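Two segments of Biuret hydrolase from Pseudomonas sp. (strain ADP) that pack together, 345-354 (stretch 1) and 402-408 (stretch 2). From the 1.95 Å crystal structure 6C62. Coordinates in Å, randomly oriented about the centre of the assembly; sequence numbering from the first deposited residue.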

# COMPACT_ATOMS: atom_id res chain seq x y z
N ARG A 345 -7.77 -7.81 -3.92
CA ARG A 345 -7.68 -9.14 -3.37
C ARG A 345 -6.27 -9.68 -3.29
O ARG A 345 -5.87 -10.28 -2.26
CB ARG A 345 -8.58 -10.11 -4.14
CG ARG A 345 -8.63 -11.41 -3.36
CD ARG A 345 -9.64 -12.39 -3.90
NE ARG A 345 -10.83 -12.23 -3.12
CZ ARG A 345 -11.21 -12.91 -2.05
NH1 ARG A 345 -10.66 -14.03 -1.62
NH2 ARG A 345 -12.30 -12.49 -1.49
N ALA A 346 -5.46 -9.43 -4.33
CA ALA A 346 -4.05 -9.78 -4.30
C ALA A 346 -3.25 -9.09 -3.24
O ALA A 346 -2.40 -9.72 -2.57
CB ALA A 346 -3.44 -9.57 -5.70
N GLN A 347 -3.51 -7.80 -3.04
CA GLN A 347 -2.86 -7.06 -1.95
C GLN A 347 -3.29 -7.56 -0.52
O GLN A 347 -2.48 -7.56 0.41
CB GLN A 347 -3.10 -5.57 -2.09
CG GLN A 347 -2.35 -4.88 -3.23
CD GLN A 347 -0.84 -4.79 -3.01
OE1 GLN A 347 -0.33 -5.28 -2.00
NE2 GLN A 347 -0.10 -4.18 -4.01
N ARG A 348 -4.52 -8.01 -0.39
CA ARG A 348 -5.01 -8.54 0.90
C ARG A 348 -4.45 -9.93 1.12
O ARG A 348 -4.01 -10.27 2.23
CB ARG A 348 -6.54 -8.52 0.95
CG ARG A 348 -7.09 -7.14 1.04
CD ARG A 348 -8.58 -6.97 0.86
NE ARG A 348 -9.30 -7.62 1.93
CZ ARG A 348 -10.51 -8.18 1.82
NH1 ARG A 348 -11.22 -8.11 0.73
NH2 ARG A 348 -11.06 -8.75 2.86
N PHE A 349 -4.42 -10.74 0.06
CA PHE A 349 -3.77 -12.03 0.10
C PHE A 349 -2.30 -11.90 0.47
O PHE A 349 -1.76 -12.73 1.19
CB PHE A 349 -3.96 -12.80 -1.20
CG PHE A 349 -3.09 -14.02 -1.31
CD1 PHE A 349 -3.42 -15.16 -0.59
CD2 PHE A 349 -1.95 -14.02 -2.04
CE1 PHE A 349 -2.61 -16.30 -0.59
CE2 PHE A 349 -1.13 -15.16 -2.07
CZ PHE A 349 -1.49 -16.30 -1.36
N ARG A 350 -1.64 -10.87 -0.03
CA ARG A 350 -0.21 -10.73 0.21
C ARG A 350 0.12 -10.64 1.73
O ARG A 350 1.18 -11.08 2.14
CB ARG A 350 0.36 -9.51 -0.54
CG ARG A 350 1.88 -9.55 -0.61
CD ARG A 350 2.46 -8.39 -1.34
NE ARG A 350 3.81 -8.63 -1.80
CZ ARG A 350 4.54 -7.73 -2.43
NH1 ARG A 350 4.08 -6.48 -2.65
NH2 ARG A 350 5.76 -8.06 -2.82
N ARG A 351 -0.75 -10.00 2.53
CA ARG A 351 -0.59 -10.00 4.00
C ARG A 351 -0.59 -11.43 4.57
O ARG A 351 0.27 -11.79 5.36
CB ARG A 351 -1.64 -9.13 4.70
CG ARG A 351 -1.68 -9.28 6.24
CD ARG A 351 -2.63 -8.28 6.89
NE ARG A 351 -2.16 -6.93 6.69
CZ ARG A 351 -1.21 -6.31 7.38
NH1 ARG A 351 -0.64 -6.87 8.41
NH2 ARG A 351 -0.84 -5.08 7.02
N VAL A 352 -1.53 -12.22 4.14
CA VAL A 352 -1.67 -13.63 4.60
C VAL A 352 -0.44 -14.41 4.16
O VAL A 352 0.14 -15.15 4.92
CB VAL A 352 -2.96 -14.26 4.00
CG1 VAL A 352 -3.00 -15.75 4.28
CG2 VAL A 352 -4.19 -13.62 4.62
N TYR A 353 -0.03 -14.22 2.92
CA TYR A 353 1.14 -14.88 2.34
C TYR A 353 2.39 -14.54 3.09
O TYR A 353 3.17 -15.46 3.38
CB TYR A 353 1.25 -14.51 0.87
CG TYR A 353 2.20 -15.27 0.02
CD1 TYR A 353 1.94 -16.57 -0.33
CD2 TYR A 353 3.33 -14.66 -0.52
CE1 TYR A 353 2.77 -17.30 -1.14
CE2 TYR A 353 4.18 -15.36 -1.34
CZ TYR A 353 3.87 -16.71 -1.66
OH TYR A 353 4.67 -17.39 -2.51
N ARG A 354 2.63 -13.25 3.36
CA ARG A 354 3.79 -12.80 4.14
C ARG A 354 3.81 -13.52 5.50
O ARG A 354 4.84 -14.10 5.87
CB ARG A 354 3.76 -11.28 4.38
CG ARG A 354 4.86 -10.73 5.26
CD ARG A 354 4.85 -9.19 5.27
NE ARG A 354 3.61 -8.66 5.77
CZ ARG A 354 3.12 -7.47 5.43
NH1 ARG A 354 3.81 -6.64 4.67
NH2 ARG A 354 1.93 -7.06 5.91
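Stretch 2 402-408: QPVSFAG

Stretch 2 is a short helical segment that lies almost square across the long helix of stretch 1. The two axes approach to 10.6 Å and cross at -88°, so the segment meets only a small patch of its neighbour, and the two together bury 368 Å². A separation of 10.6 Å leaves room for large side chains between the backbones, and F406, R350 and Y353 fill it.

Q402 opens the stretch without touching stretch 1; its side chain is extended, and OE1 is hydrogen-bonded elsewhere in the structure. P403 makes the first contact. Its carbonyl accepts a hydrogen bond from the tyrosine hydroxyl, Y353 OH to P403 O at 2.7 Å, with the oxygen lying near the plane of the tyrosine ring. Y353 OH also comes within 3.6 Å of P403 CB, so the proline ring packs beside it. Tyrosine suits this place because its ring spans the gap while its hydroxyl reaches a main-chain acceptor.

V404 and S405 point their CA-to-CB bonds away from stretch 1. V404 is buried, a place that suits an apolar side chain. The serine OG finds a partner elsewhere in the structure, while its carbonyl lies near the plane of the R350 guanidinium, with S405 O 4.3 Å from R350 NH2.

F406 is the centre of the contact. With chi1 t, its ring sits as a knob in the hole formed by A346, F349, R350 and Y353. A346 O lies 4.2 Å from F406 CZ, at the ring edge. F349 CD2 is 4.3 Å from F406 CE2, and Y353 CD2 is 3.6 Å from F406 CD2; the tyrosine and phenylalanine planes are inclined at 42°. Over one face of the ring lies R350, its guanidinium stacked flat with the planes only 6° apart. The extended arginine also donates two hydrogen bonds to the carbonyl of the same residue, R350 NE to F406 O at 3.0 Å and R350 NH2 to F406 O at 2.9 Å. One planar cation thus serves both the aromatic ring and the main chain of F406.

A407 adds a methyl group against the tyrosine, with A407 CB 3.8 Å from Y353 CE2; a small apolar side chain fits this close approach. G408 then leaves helical geometry with phi of 81°, a positive value that favours glycine. Its nitrogen still makes weak hydrogen bonds back to V404 O and S405 O, at 3.2 and 3.0 Å from G408 N.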

# COMPACT_ATOMS: atom_id res chain seq x y z
N GLN A 402 8.57 -16.70 -9.46
CA GLN A 402 7.53 -15.73 -9.17
C GLN A 402 6.90 -15.83 -7.75
O GLN A 402 6.69 -14.82 -7.12
CB GLN A 402 6.46 -15.75 -10.28
CG GLN A 402 5.50 -14.57 -10.23
CD GLN A 402 4.85 -14.22 -11.56
OE1 GLN A 402 4.79 -15.06 -12.45
NE2 GLN A 402 4.46 -12.96 -11.75
N PRO A 403 6.68 -17.04 -7.23
CA PRO A 403 6.13 -17.12 -5.84
C PRO A 403 7.10 -16.58 -4.77
O PRO A 403 6.67 -16.07 -3.75
CB PRO A 403 5.95 -18.64 -5.63
CG PRO A 403 5.91 -19.26 -7.03
CD PRO A 403 6.80 -18.37 -7.85
N VAL A 404 8.39 -16.66 -5.02
CA VAL A 404 9.40 -16.36 -4.00
C VAL A 404 9.69 -14.86 -3.86
O VAL A 404 9.74 -14.31 -2.74
CB VAL A 404 10.71 -17.13 -4.32
CG1 VAL A 404 11.77 -16.80 -3.28
CG2 VAL A 404 10.44 -18.64 -4.43
N SER A 405 9.84 -14.17 -4.98
CA SER A 405 9.97 -12.72 -4.97
C SER A 405 8.72 -11.99 -4.43
O SER A 405 8.83 -10.90 -3.94
CB SER A 405 10.38 -12.21 -6.37
OG SER A 405 9.69 -12.93 -7.33
N PHE A 406 7.56 -12.63 -4.49
CA PHE A 406 6.34 -11.99 -4.02
C PHE A 406 6.35 -11.79 -2.49
O PHE A 406 5.84 -10.80 -1.97
CB PHE A 406 5.15 -12.81 -4.46
CG PHE A 406 3.84 -12.11 -4.26
CD1 PHE A 406 3.64 -10.82 -4.77
CD2 PHE A 406 2.82 -12.69 -3.53
CE1 PHE A 406 2.45 -10.13 -4.53
CE2 PHE A 406 1.65 -11.99 -3.29
CZ PHE A 406 1.44 -10.76 -3.83
N ALA A 407 6.97 -12.76 -1.80
CA ALA A 407 7.26 -12.66 -0.39
C ALA A 407 8.50 -11.84 -0.09
O ALA A 407 8.72 -11.45 1.07
CB ALA A 407 7.39 -14.03 0.23
N GLY A 408 9.35 -11.58 -1.09
CA GLY A 408 10.51 -10.69 -0.90
C GLY A 408 11.69 -11.37 -0.23
O GLY A 408 12.56 -10.67 0.29